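Local atomic coordinates of transcobalamin-1 (Homo sapiens, PDB entry 4KKI), a protein that binds vitamin B12 with femtomolar affinity and protects it from the acidic environment of the stomach. Residues I34-L39 and Q289-L294; R50-V55 and M72-Q77; L61-I66 and K297-I302; I98-G103 and L154-G159; Y220-V225 and S255-E260. All blocks are in the same frame, centred on the assembly; numbering follows the deposited sequence.

All five contacts lie in the N-terminal alpha domain, an alpha6-alpha6 helical barrel. Contacts 1 and 3 both tie early residues to the end of the domain, and their segments alternate along the chain; their centres are about 12 Å apart, and Pro292 packs on Leu63 and Val64. Contact 4 lies about 13 Å from contact 3, centre to centre, and touches it through Ile302. Contact 2 joins this group through Val55 and Met75, which meet Ala101 of contact 4. Contact 5 stands apart, about 35 Å between centres from contact 2 and across the chain's centre. Contacts 1 and 3 thus join the first helices to helix 284-294 and the loop after it, consistent with closing the barrel, while contacts 2, 4 and 5 pack elements nearer in sequence.

Contact 1: I34-L39 and Q289-L294; sequences IRLKPL and QVLPAL
Leu39 pushes one methyl, CD1, into a hollow on helix 284-294 lined by Val290, Leu291 and Leu294. The bump is met on three sides of its tip: CD1 of Leu39 lies 3.7 Å from CD1 of Leu294 and 3.8 Å from CG1 of Val290, with CD1 of Leu291 slightly farther off at 4.0 Å. The leucine crosses the side chains of Val290 and Leu294 at about a right angle. Leu291 reaches the hollow through its branch end, its CG standing anti to the backbone N (chi1 179°).

One turn earlier in the chain, Leu36 supplies a second, shallower bump. Its CD2 rests 3.8 Å from CD1 of Leu294, so that this single leucine methyl is shared between Leu36 and Leu39, while CD1 of Leu36 approaches CD1 of Leu291 more loosely at 4.2 Å. No hydrogen bond crosses the interface, which is wholly aliphatic and buried.

Gln289, at the start of the same helical segment, binds cyanocobalamin through NE2 and takes no part in this packing. Around the leucines, Ile276 of helix 265-277 touches both Leu39 and Leu294, and helix 55-63 covers Leu291 with Ser60 and Leu61.

Contact 2: R50-V55 and M72-Q77; sequences RGTSAV and MQKMIQ
Ala54 and Val55 supply the apolar half of this contact, resting against Lys74 and Met75 of helix 69-85. The methyl of Ala54 points at the helix, its CB lying 3.7 Å from CD of Lys74 and 3.8 Å from CB of Met75. Its neighbour Val55 turns CG2 to CG of Met75 at 3.8 Å, the two side chains crossing at about a right angle. Lys74 leaves the helix with CG anti to the backbone N (chi1 -179°) and remains extended to its amine, so its methylenes run past the alanine methyl before the charge reaches the loop.

The polar interactions gather at that amine. Lys74 NZ gives a weak hydrogen bond to Thr52 O at 3.3 Å, and it donates to a water 2.8 Å away that in turn donates to Ser53 O, also at 2.8 Å. The carbonyls of Ser46 and Asn49 accept from the same NZ, Ser46 being its strongest partner. Within the loop, Ser53 OG accepts from Val55 N at 3.0 Å and so caps the start of helix 55-63.

At the exposed end of the contact, Arg50 NH1 and Gln77 NE2 come close, but both are donors and form no hydrogen bond; the guanidinium and amide planes are 77° apart.

One ammonium group therefore gathers several carbonyl oxygens of the loop after helix 37-45, directly or through water. Its positive charge probably offsets the partial negative charges of these carbonyls, while its aliphatic stem joins the hydrophobic packing.

Contact 3: L61-I66 and K297-I302; sequences LKLVGI and KTFLDI
Leu63 carries almost the whole of this contact alone, its two methyls straddling the carbonyl oxygen of Thr298. Leu63 CD2 lies 3.6 Å and Leu63 CD1 3.7 Å from Thr298 O, so a polar backbone atom faces the fork of an aliphatic side chain. Beyond the carbonyl the branches part: Leu63 CD2 meets the edge of the Phe299 ring in its plane, 3.5 Å from Phe299 CD1, whereas Leu63 CD1 packs on Ile302 CG1 at 3.7 Å. Leu63 crosses both of these side chains at about a right angle.

Lys297 lies against the other end of the same leucine. Its CG is 3.5 Å from Leu63 O; the bend at chi2 (-71°) keeps CD of Lys297 beside Leu63 O, 3.7 Å away, and only farther out does the chain lead off.

Both backbones turn here. Helix 55-63 ends in a Schellman motif with Gly65 at positive phi as the C-prime residue, Ile66 N bonding to Leu61 O. In the partner segment, Thr298 OG1 accepts from Leu300 N at 3.0 Å in an ST turn, and Asp301 OD2 takes the amide hydrogen of Thr298.

The 3-10 turn 299-301 is set among several barrel helices: Phe299 touches Leu152 of helix 144-156, Met190 of helix 185-203 and Glu246 of helix 244-252, and Ile302 rests on Leu156.

Contact 4: I98-G103 and L154-G159; sequences IILALG and LCLFNG
Gly103 and Phe157, each the first residue to leave helical geometry after its helix, face one another with their CA atoms 8.3 Å apart. The phenylalanine ring lies between the two helix ends. CB of Phe157 points toward helix 92-102, and CG stands anti to the carbonyl carbon (chi1 -64°). Ile99 CG2 sits over one face of the Phe157 ring, 4.0 Å from the centroid and 16° off the normal, in a CH-pi contact displaced toward the CD1 side of the rim.

The ring edge is met in its plane from two directions. Leu100 CD2 lies 3.7 Å from Phe157 CE1, and the far end of the ring abuts the backbone of Gly103, whose O is 3.3 Å from Phe157 CZ. Having no side chain, Gly103 can bring its main chain this close; a CB there would clash with Phe157 CE2. Leu100 CD2 also reaches Leu156 CD1 at 3.8 Å, the two leucines crossing at about a right angle.

Leu118 and Leu122 of helix 118-135 lie on Ile99, and Tyr114 of helix 111-115 touches Phe157. Cys155, in the last turn of helix 144-156, forms a disulfide with Cys197 that links this helix to helix 185-203. Aromatic and aliphatic packing between the C-terminal ends of two helices is here part of the alpha6-alpha6 barrel that makes up the N-terminal domain.

Contact 5: Y220-V225 and S255-E260; sequences YTKSLV and SDYYNE
Tyr257 lays its ring against helix 213-229, against N, CA and CB of Lys222 and the methyl of Thr221, and this is the tight part of the contact. Lys222 N stands over one face of the Tyr257 ring, 4.0 Å above the plane and offset toward the rim, while CB of Lys222 comes within 3.5 Å of Tyr257 CD1. On the other side of the ring's long axis, Thr221 CG2 approaches Tyr257 CE2 obliquely at 3.6 Å. The opposite face is covered from within the loop by CB of Asp256, so the ring is held between the helix and its own preceding residue. With CG of Tyr257 anti to the carbonyl carbon (chi1 -46°), that atom comes to 3.9 Å from Lys222 CA. The phenol OH is hydrogen-bonded to Lys199 NZ.

Contacts of Val225 are looser. Its CG1 is 4.1 Å from Tyr257 CB and equally far from Tyr258 CD1, and the Val225 and Tyr258 side chains cross at about a right angle. Tyr258 is buried nonetheless, and its OH is hydrogen-bonded to Leu251 O and Glu24 N.

Toward solvent, Lys222 contributes only the first carbons of its side chain to the tyrosine. The remainder leads away from the loop to a salt bridge between NZ and Glu226 of the same helix.

The loop thus packs on the outer part of the domain, away from the cobalamin site. It connects helix 244-252 to helix 265-277, and helix 185-203 flanks the helical side, where Leu195 and Lys199 touch Thr221.

Contact 1: I34-L39 and Q289-L294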
# COMPACT_ATOMS: atom_id res chain seq x y z
N ILE A 34 18.74 13.79 7.80
CA ILE A 34 18.00 15.04 7.67
C ILE A 34 17.09 15.01 6.44
O ILE A 34 16.04 15.66 6.42
CB ILE A 34 18.96 16.26 7.62
CG1 ILE A 34 18.18 17.57 7.65
CG2 ILE A 34 19.89 16.18 6.41
CD1 ILE A 34 17.32 17.75 8.89
N ARG A 35 17.48 14.24 5.43
CA ARG A 35 16.69 14.12 4.21
C ARG A 35 15.38 13.38 4.44
O ARG A 35 14.45 13.47 3.63
CB ARG A 35 17.50 13.43 3.11
CG ARG A 35 18.56 14.31 2.47
CD ARG A 35 19.31 13.55 1.39
NE ARG A 35 20.12 14.44 0.56
CZ ARG A 35 19.69 14.97 -0.59
NH1 ARG A 35 18.47 14.70 -1.03
NH2 ARG A 35 20.49 15.76 -1.29
N LEU A 36 15.29 12.65 5.55
CA LEU A 36 14.08 11.91 5.88
C LEU A 36 13.09 12.75 6.69
O LEU A 36 11.97 12.31 6.95
CB LEU A 36 14.42 10.63 6.64
CG LEU A 36 15.30 9.63 5.88
CD1 LEU A 36 15.48 8.35 6.68
CD2 LEU A 36 14.72 9.34 4.51
N LYS A 37 13.52 13.94 7.08
CA LYS A 37 12.68 14.85 7.87
C LYS A 37 11.29 15.15 7.27
O LYS A 37 10.30 15.15 8.01
CB LYS A 37 13.42 16.16 8.17
CG LYS A 37 13.46 16.54 9.65
CD LYS A 37 12.06 16.68 10.24
CE LYS A 37 12.09 17.18 11.68
NZ LYS A 37 12.58 18.59 11.79
N PRO A 38 11.20 15.41 5.95
CA PRO A 38 9.86 15.66 5.39
C PRO A 38 8.90 14.50 5.63
O PRO A 38 7.71 14.73 5.85
CB PRO A 38 10.14 15.83 3.90
CG PRO A 38 11.52 16.38 3.85
CD PRO A 38 12.25 15.66 4.94
N LEU A 39 9.42 13.28 5.59
CA LEU A 39 8.60 12.11 5.86
C LEU A 39 8.10 12.16 7.30
O LEU A 39 6.92 11.93 7.57
CB LEU A 39 9.39 10.82 5.65
CG LEU A 39 10.00 10.57 4.26
CD1 LEU A 39 10.65 9.20 4.21
CD2 LEU A 39 8.94 10.71 3.18
N GLN A 289 4.80 4.17 3.94
CA GLN A 289 5.18 2.96 3.21
C GLN A 289 6.62 2.99 2.71
O GLN A 289 7.24 1.94 2.53
CB GLN A 289 4.22 2.69 2.05
CG GLN A 289 2.83 2.32 2.51
CD GLN A 289 1.92 1.95 1.35
OE1 GLN A 289 0.93 1.24 1.53
NE2 GLN A 289 2.25 2.42 0.16
N VAL A 290 7.16 4.19 2.48
CA VAL A 290 8.50 4.31 1.92
C VAL A 290 9.60 4.31 2.99
O VAL A 290 10.72 3.88 2.73
CB VAL A 290 8.63 5.58 1.02
CG1 VAL A 290 8.74 6.84 1.87
CG2 VAL A 290 9.84 5.45 0.10
N LEU A 291 9.25 4.75 4.19
CA LEU A 291 10.23 4.95 5.26
C LEU A 291 11.09 3.74 5.68
O LEU A 291 12.31 3.87 5.78
CB LEU A 291 9.57 5.60 6.49
CG LEU A 291 10.49 5.84 7.69
CD1 LEU A 291 11.58 6.85 7.33
CD2 LEU A 291 9.70 6.31 8.91
N PRO A 292 10.47 2.57 5.95
CA PRO A 292 11.27 1.45 6.47
C PRO A 292 12.45 1.06 5.59
O PRO A 292 13.56 0.89 6.09
CB PRO A 292 10.26 0.30 6.52
CG PRO A 292 8.95 0.97 6.72
CD PRO A 292 9.03 2.23 5.91
N ALA A 293 12.22 0.93 4.28
CA ALA A 293 13.26 0.54 3.35
C ALA A 293 14.42 1.54 3.33
O ALA A 293 15.58 1.14 3.24
CB ALA A 293 12.69 0.37 1.95
N LEU A 294 14.11 2.82 3.45
CA LEU A 294 15.13 3.86 3.43
C LEU A 294 16.06 3.76 4.64
O LEU A 294 17.15 4.33 4.65
CB LEU A 294 14.49 5.25 3.38
CG LEU A 294 13.49 5.48 2.25
CD1 LEU A 294 12.90 6.87 2.33
CD2 LEU A 294 14.15 5.24 0.89

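Contact 2: R50-V55 and M72-Q77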
# COMPACT_ATOMS: atom_id res chain seq x y z
N ARG A 50 -8.45 13.34 10.96
CA ARG A 50 -9.24 12.26 11.53
C ARG A 50 -9.62 11.22 10.47
O ARG A 50 -10.02 10.10 10.80
CB ARG A 50 -10.50 12.82 12.20
CG ARG A 50 -10.93 12.06 13.45
CD ARG A 50 -12.01 12.83 14.20
NE ARG A 50 -12.30 12.23 15.50
CZ ARG A 50 -11.64 12.54 16.62
NH1 ARG A 50 -11.97 11.96 17.76
NH2 ARG A 50 -10.67 13.44 16.60
N GLY A 51 -9.50 11.61 9.21
CA GLY A 51 -9.85 10.74 8.10
C GLY A 51 -8.73 9.79 7.71
O GLY A 51 -8.97 8.78 7.04
N THR A 52 -7.51 10.11 8.12
CA THR A 52 -6.36 9.27 7.77
C THR A 52 -6.00 8.32 8.91
O THR A 52 -6.26 8.59 10.08
CB THR A 52 -5.13 10.12 7.37
OG1 THR A 52 -4.21 9.30 6.64
CG2 THR A 52 -4.44 10.69 8.60
N SER A 53 -5.40 7.19 8.54
CA SER A 53 -5.06 6.16 9.51
C SER A 53 -3.78 6.50 10.27
O SER A 53 -2.90 7.18 9.75
CB SER A 53 -4.90 4.81 8.80
OG SER A 53 -4.48 3.80 9.71
N ALA A 54 -3.71 6.03 11.51
CA ALA A 54 -2.49 6.16 12.30
C ALA A 54 -1.81 4.80 12.42
O ALA A 54 -0.68 4.69 12.90
CB ALA A 54 -2.80 6.71 13.68
N VAL A 55 -2.50 3.76 11.96
CA VAL A 55 -1.99 2.40 12.04
C VAL A 55 -0.75 2.21 11.17
O VAL A 55 0.30 1.76 11.64
CB VAL A 55 -3.06 1.38 11.61
CG1 VAL A 55 -2.47 -0.03 11.58
CG2 VAL A 55 -4.25 1.45 12.55
N MET A 72 0.84 7.43 18.43
CA MET A 72 0.58 6.19 19.14
C MET A 72 -0.79 6.23 19.82
O MET A 72 -1.55 5.27 19.75
CB MET A 72 1.68 5.93 20.17
CG MET A 72 1.42 4.73 21.06
SD MET A 72 1.49 3.19 20.14
CE MET A 72 3.20 3.22 19.59
N GLN A 73 -1.09 7.35 20.48
CA GLN A 73 -2.37 7.54 21.14
C GLN A 73 -3.51 7.55 20.13
O GLN A 73 -4.58 7.00 20.38
CB GLN A 73 -2.38 8.85 21.93
CG GLN A 73 -1.44 8.85 23.12
CD GLN A 73 -1.24 10.23 23.71
OE1 GLN A 73 -0.49 10.39 24.68
NE2 GLN A 73 -1.90 11.23 23.14
N LYS A 74 -3.28 8.18 18.98
CA LYS A 74 -4.28 8.23 17.93
C LYS A 74 -4.59 6.83 17.42
O LYS A 74 -5.75 6.48 17.19
CB LYS A 74 -3.82 9.11 16.77
CG LYS A 74 -4.84 9.21 15.64
CD LYS A 74 -4.32 10.02 14.47
CE LYS A 74 -5.34 10.05 13.34
NZ LYS A 74 -4.79 10.67 12.10
N MET A 75 -3.55 6.02 17.25
CA MET A 75 -3.72 4.68 16.70
C MET A 75 -4.52 3.79 17.65
O MET A 75 -5.41 3.06 17.22
CB MET A 75 -2.38 4.02 16.39
CG MET A 75 -2.52 2.64 15.76
SD MET A 75 -1.00 1.67 15.74
CE MET A 75 -0.68 1.48 17.49
N ILE A 76 -4.19 3.86 18.93
CA ILE A 76 -4.88 3.07 19.95
C ILE A 76 -6.36 3.42 19.98
O ILE A 76 -7.22 2.55 20.05
CB ILE A 76 -4.26 3.27 21.34
CG1 ILE A 76 -2.81 2.80 21.36
CG2 ILE A 76 -5.07 2.53 22.40
CD1 ILE A 76 -2.64 1.34 21.00
N GLN A 77 -6.65 4.72 19.90
CA GLN A 77 -8.02 5.21 19.86
C GLN A 77 -8.76 4.66 18.65
O GLN A 77 -9.91 4.23 18.76
CB GLN A 77 -8.03 6.74 19.85
CG GLN A 77 -9.43 7.35 19.81
CD GLN A 77 -9.40 8.86 19.71
OE1 GLN A 77 -8.33 9.47 19.67
NE2 GLN A 77 -10.58 9.47 19.68
O HOH W 1 -2.35 9.48 11.33

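Contact 3: L61-I66 and K297-I302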
# COMPACT_ATOMS: atom_id res chain seq x y z
N LEU A 61 6.92 3.88 11.74
CA LEU A 61 7.84 4.49 12.69
C LEU A 61 8.48 3.49 13.64
O LEU A 61 9.70 3.52 13.85
CB LEU A 61 7.11 5.58 13.49
CG LEU A 61 6.70 6.79 12.65
CD1 LEU A 61 5.74 7.69 13.41
CD2 LEU A 61 7.93 7.57 12.21
N LYS A 62 7.68 2.60 14.20
CA LYS A 62 8.18 1.61 15.15
C LYS A 62 9.17 0.67 14.47
O LYS A 62 10.12 0.18 15.09
CB LYS A 62 7.03 0.82 15.79
CG LYS A 62 6.08 1.69 16.61
CD LYS A 62 5.91 1.16 18.03
CE LYS A 62 5.20 -0.18 18.04
NZ LYS A 62 5.03 -0.69 19.44
N LEU A 63 8.96 0.44 13.18
CA LEU A 63 9.80 -0.44 12.39
C LEU A 63 11.23 0.10 12.25
O LEU A 63 12.18 -0.67 12.13
CB LEU A 63 9.18 -0.65 11.01
CG LEU A 63 9.58 -1.93 10.27
CD1 LEU A 63 9.41 -3.14 11.17
CD2 LEU A 63 8.72 -2.06 9.03
N VAL A 64 11.37 1.42 12.28
CA VAL A 64 12.69 2.04 12.20
C VAL A 64 13.15 2.57 13.57
O VAL A 64 14.04 3.41 13.65
CB VAL A 64 12.73 3.16 11.14
CG1 VAL A 64 12.36 2.61 9.78
CG2 VAL A 64 11.80 4.30 11.52
N GLY A 65 12.53 2.06 14.63
CA GLY A 65 12.93 2.40 15.98
C GLY A 65 12.55 3.82 16.36
O GLY A 65 13.30 4.52 17.03
N ILE A 66 11.38 4.25 15.91
CA ILE A 66 10.88 5.57 16.25
C ILE A 66 9.52 5.48 16.93
O ILE A 66 8.59 4.87 16.40
CB ILE A 66 10.77 6.47 15.02
CG1 ILE A 66 12.15 6.72 14.40
CG2 ILE A 66 10.12 7.79 15.38
CD1 ILE A 66 12.11 7.61 13.18
N LYS A 297 15.13 -1.37 6.56
CA LYS A 297 14.21 -2.23 7.28
C LYS A 297 13.11 -2.76 6.37
O LYS A 297 12.74 -2.11 5.39
CB LYS A 297 13.58 -1.46 8.45
CG LYS A 297 14.57 -1.03 9.53
CD LYS A 297 15.06 -2.23 10.32
CE LYS A 297 16.03 -1.80 11.41
NZ LYS A 297 16.54 -2.97 12.18
N THR A 298 12.61 -3.95 6.69
CA THR A 298 11.45 -4.51 6.00
C THR A 298 10.43 -4.98 7.02
O THR A 298 10.70 -4.98 8.22
CB THR A 298 11.83 -5.71 5.11
OG1 THR A 298 11.97 -6.88 5.92
CG2 THR A 298 13.13 -5.45 4.36
N PHE A 299 9.26 -5.40 6.55
CA PHE A 299 8.24 -5.94 7.44
C PHE A 299 8.69 -7.21 8.15
O PHE A 299 8.10 -7.61 9.15
CB PHE A 299 6.93 -6.19 6.68
CG PHE A 299 6.14 -4.95 6.40
CD1 PHE A 299 6.53 -3.72 6.90
CD2 PHE A 299 4.98 -5.01 5.63
CE1 PHE A 299 5.80 -2.58 6.65
CE2 PHE A 299 4.24 -3.87 5.38
CZ PHE A 299 4.65 -2.65 5.89
N LEU A 300 9.74 -7.85 7.64
CA LEU A 300 10.23 -9.09 8.24
C LEU A 300 11.09 -8.84 9.48
O LEU A 300 11.48 -9.78 10.17
CB LEU A 300 11.01 -9.92 7.22
CG LEU A 300 10.21 -10.40 6.01
CD1 LEU A 300 11.06 -11.29 5.14
CD2 LEU A 300 8.95 -11.13 6.46
N ASP A 301 11.39 -7.58 9.75
CA ASP A 301 12.16 -7.22 10.94
C ASP A 301 11.27 -7.12 12.17
O ASP A 301 11.73 -6.77 13.26
CB ASP A 301 12.91 -5.90 10.71
CG ASP A 301 13.99 -6.03 9.67
OD1 ASP A 301 14.57 -7.12 9.56
OD2 ASP A 301 14.24 -5.04 8.95
N ILE A 302 9.99 -7.42 11.99
CA ILE A 302 9.04 -7.46 13.09
C ILE A 302 9.28 -8.68 13.97
O ILE A 302 9.00 -9.82 13.58
CB ILE A 302 7.59 -7.46 12.57
CG1 ILE A 302 7.28 -6.13 11.88
CG2 ILE A 302 6.62 -7.70 13.71
CD1 ILE A 302 5.91 -6.07 11.24

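Contact 4: I98-G103 and L154-G159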
# COMPACT_ATOMS: atom_id res chain seq x y z
N ILE A 98 -3.17 -3.67 11.70
CA ILE A 98 -3.36 -3.41 13.12
C ILE A 98 -2.49 -4.34 13.95
O ILE A 98 -1.78 -3.91 14.85
CB ILE A 98 -4.84 -3.57 13.53
CG1 ILE A 98 -5.66 -2.40 12.98
CG2 ILE A 98 -4.97 -3.62 15.05
CD1 ILE A 98 -7.13 -2.49 13.30
N ILE A 99 -2.54 -5.63 13.61
CA ILE A 99 -1.75 -6.63 14.30
C ILE A 99 -0.25 -6.36 14.14
O ILE A 99 0.51 -6.45 15.10
CB ILE A 99 -2.09 -8.05 13.81
CG1 ILE A 99 -3.56 -8.37 14.09
CG2 ILE A 99 -1.17 -9.08 14.45
CD1 ILE A 99 -4.02 -9.72 13.58
N LEU A 100 0.16 -6.00 12.93
CA LEU A 100 1.56 -5.70 12.66
C LEU A 100 2.02 -4.49 13.45
O LEU A 100 3.08 -4.52 14.08
CB LEU A 100 1.80 -5.47 11.16
CG LEU A 100 1.59 -6.67 10.23
CD1 LEU A 100 1.73 -6.23 8.78
CD2 LEU A 100 2.57 -7.79 10.55
N ALA A 101 1.22 -3.43 13.43
CA ALA A 101 1.55 -2.21 14.17
C ALA A 101 1.62 -2.44 15.68
O ALA A 101 2.47 -1.86 16.36
CB ALA A 101 0.54 -1.12 13.85
N LEU A 102 0.74 -3.29 16.20
CA LEU A 102 0.70 -3.55 17.63
C LEU A 102 1.81 -4.49 18.09
O LEU A 102 2.14 -4.54 19.27
CB LEU A 102 -0.66 -4.12 18.04
CG LEU A 102 -1.86 -3.16 18.08
CD1 LEU A 102 -3.15 -3.93 18.30
CD2 LEU A 102 -1.67 -2.11 19.17
N GLY A 103 2.39 -5.23 17.15
CA GLY A 103 3.36 -6.25 17.50
C GLY A 103 4.71 -6.15 16.82
O GLY A 103 5.38 -7.16 16.65
N LEU A 154 -0.25 -13.32 9.81
CA LEU A 154 -0.50 -14.64 10.38
C LEU A 154 0.80 -15.43 10.54
O LEU A 154 0.97 -16.17 11.51
CB LEU A 154 -1.48 -15.43 9.51
CG LEU A 154 -2.92 -14.91 9.48
CD1 LEU A 154 -3.74 -15.66 8.44
CD2 LEU A 154 -3.56 -15.02 10.85
N CYS A 155 1.70 -15.27 9.59
CA CYS A 155 3.00 -15.94 9.62
C CYS A 155 3.90 -15.40 10.72
O CYS A 155 4.50 -16.17 11.48
CB CYS A 155 3.69 -15.81 8.26
SG CYS A 155 5.40 -16.37 8.26
N LEU A 156 4.00 -14.08 10.81
CA LEU A 156 4.86 -13.43 11.80
C LEU A 156 4.41 -13.65 13.24
O LEU A 156 5.22 -13.60 14.17
CB LEU A 156 4.95 -11.93 11.53
CG LEU A 156 5.80 -11.49 10.34
CD1 LEU A 156 5.62 -10.00 10.07
CD2 LEU A 156 7.26 -11.81 10.59
N PHE A 157 3.12 -13.90 13.43
CA PHE A 157 2.57 -14.02 14.78
C PHE A 157 2.00 -15.41 15.08
O PHE A 157 1.14 -15.57 15.94
CB PHE A 157 1.53 -12.92 15.04
CG PHE A 157 2.11 -11.54 15.03
CD1 PHE A 157 2.26 -10.85 13.83
CD2 PHE A 157 2.51 -10.93 16.20
CE1 PHE A 157 2.80 -9.58 13.81
CE2 PHE A 157 3.06 -9.66 16.19
CZ PHE A 157 3.20 -8.98 14.99
N ASN A 158 2.50 -16.40 14.35
CA ASN A 158 2.16 -17.80 14.57
C ASN A 158 0.66 -18.08 14.53
O ASN A 158 0.15 -18.88 15.31
CB ASN A 158 2.74 -18.29 15.90
CG ASN A 158 4.25 -18.24 15.93
OD1 ASN A 158 4.85 -17.47 16.69
ND2 ASN A 158 4.88 -19.06 15.10
N GLY A 159 -0.04 -17.42 13.61
CA GLY A 159 -1.45 -17.66 13.41
C GLY A 159 -1.64 -18.91 12.58
O GLY A 159 -0.71 -19.38 11.93

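Contact 5: Y220-V225 and S255-E260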
# COMPACT_ATOMS: atom_id res chain seq x y z
N TYR A 220 7.68 -19.27 -6.86
CA TYR A 220 6.76 -18.13 -6.89
C TYR A 220 7.51 -16.83 -6.62
O TYR A 220 7.33 -15.84 -7.33
CB TYR A 220 5.65 -18.28 -5.84
CG TYR A 220 4.62 -19.35 -6.12
CD1 TYR A 220 4.71 -20.16 -7.25
CD2 TYR A 220 3.55 -19.55 -5.26
CE1 TYR A 220 3.77 -21.13 -7.51
CE2 TYR A 220 2.61 -20.53 -5.51
CZ TYR A 220 2.72 -21.31 -6.63
OH TYR A 220 1.78 -22.29 -6.88
N THR A 221 8.35 -16.85 -5.59
CA THR A 221 9.14 -15.69 -5.21
C THR A 221 10.10 -15.28 -6.32
O THR A 221 10.23 -14.10 -6.64
CB THR A 221 9.94 -15.93 -3.91
OG1 THR A 221 9.05 -16.33 -2.86
CG2 THR A 221 10.67 -14.67 -3.50
N LYS A 222 10.76 -16.28 -6.91
CA LYS A 222 11.67 -16.05 -8.02
C LYS A 222 10.98 -15.33 -9.18
O LYS A 222 11.51 -14.35 -9.72
CB LYS A 222 12.25 -17.38 -8.51
CG LYS A 222 13.22 -17.24 -9.67
CD LYS A 222 13.86 -18.58 -10.01
CE LYS A 222 14.79 -18.47 -11.21
NZ LYS A 222 14.06 -18.08 -12.45
N SER A 223 9.80 -15.81 -9.55
CA SER A 223 9.02 -15.21 -10.63
C SER A 223 8.57 -13.78 -10.29
O SER A 223 8.64 -12.89 -11.13
CB SER A 223 7.81 -16.09 -10.96
OG SER A 223 6.99 -15.48 -11.94
N LEU A 224 8.11 -13.59 -9.06
CA LEU A 224 7.66 -12.27 -8.61
C LEU A 224 8.79 -11.24 -8.59
O LEU A 224 8.57 -10.08 -8.93
CB LEU A 224 6.99 -12.37 -7.24
CG LEU A 224 5.63 -13.06 -7.22
CD1 LEU A 224 5.10 -13.18 -5.79
CD2 LEU A 224 4.64 -12.31 -8.10
N VAL A 225 9.98 -11.66 -8.19
CA VAL A 225 11.15 -10.78 -8.18
C VAL A 225 11.50 -10.32 -9.59
O VAL A 225 11.77 -9.14 -9.82
CB VAL A 225 12.37 -11.47 -7.54
CG1 VAL A 225 13.65 -10.68 -7.81
CG2 VAL A 225 12.16 -11.64 -6.04
N SER A 255 17.52 -11.56 -2.18
CA SER A 255 18.78 -11.47 -2.91
C SER A 255 19.16 -12.78 -3.58
O SER A 255 20.10 -12.84 -4.35
CB SER A 255 19.91 -11.03 -1.99
OG SER A 255 19.40 -10.56 -0.76
N ASP A 256 18.41 -13.83 -3.28
CA ASP A 256 18.64 -15.14 -3.87
C ASP A 256 18.33 -15.16 -5.36
O ASP A 256 18.80 -16.02 -6.09
CB ASP A 256 17.75 -16.18 -3.18
CG ASP A 256 18.25 -16.55 -1.80
OD1 ASP A 256 19.26 -15.96 -1.34
OD2 ASP A 256 17.63 -17.43 -1.18
N TYR A 257 17.52 -14.20 -5.80
CA TYR A 257 16.93 -14.28 -7.13
C TYR A 257 17.38 -13.17 -8.07
O TYR A 257 16.77 -12.96 -9.11
CB TYR A 257 15.41 -14.30 -7.01
CG TYR A 257 14.90 -15.27 -5.96
CD1 TYR A 257 14.76 -16.62 -6.24
CD2 TYR A 257 14.56 -14.83 -4.69
CE1 TYR A 257 14.30 -17.51 -5.29
CE2 TYR A 257 14.11 -15.71 -3.73
CZ TYR A 257 13.97 -17.05 -4.03
OH TYR A 257 13.52 -17.93 -3.08
N TYR A 258 18.46 -12.50 -7.71
CA TYR A 258 19.02 -11.49 -8.59
C TYR A 258 20.48 -11.18 -8.27
O TYR A 258 20.94 -11.39 -7.15
CB TYR A 258 18.17 -10.22 -8.57
CG TYR A 258 18.20 -9.45 -7.28
CD1 TYR A 258 17.27 -9.69 -6.28
CD2 TYR A 258 19.14 -8.46 -7.06
CE1 TYR A 258 17.29 -8.98 -5.10
CE2 TYR A 258 19.17 -7.75 -5.89
CZ TYR A 258 18.25 -8.01 -4.91
OH TYR A 258 18.29 -7.30 -3.75
N ASN A 259 21.21 -10.71 -9.27
CA ASN A 259 22.62 -10.38 -9.12
C ASN A 259 22.78 -8.90 -8.79
O ASN A 259 21.80 -8.15 -8.81
CB ASN A 259 23.38 -10.71 -10.41
CG ASN A 259 22.97 -12.05 -11.00
OD1 ASN A 259 23.47 -13.10 -10.60
ND2 ASN A 259 22.06 -12.01 -11.97
N GLU A 260 24.01 -8.48 -8.51
CA GLU A 260 24.28 -7.09 -8.19
C GLU A 260 24.00 -6.17 -9.38
O GLU A 260 23.69 -4.99 -9.20
CB GLU A 260 25.73 -6.91 -7.73
CG GLU A 260 26.78 -7.23 -8.79
CD GLU A 260 28.09 -6.51 -8.55
OE1 GLU A 260 29.08 -6.81 -9.25
OE2 GLU A 260 28.13 -5.63 -7.66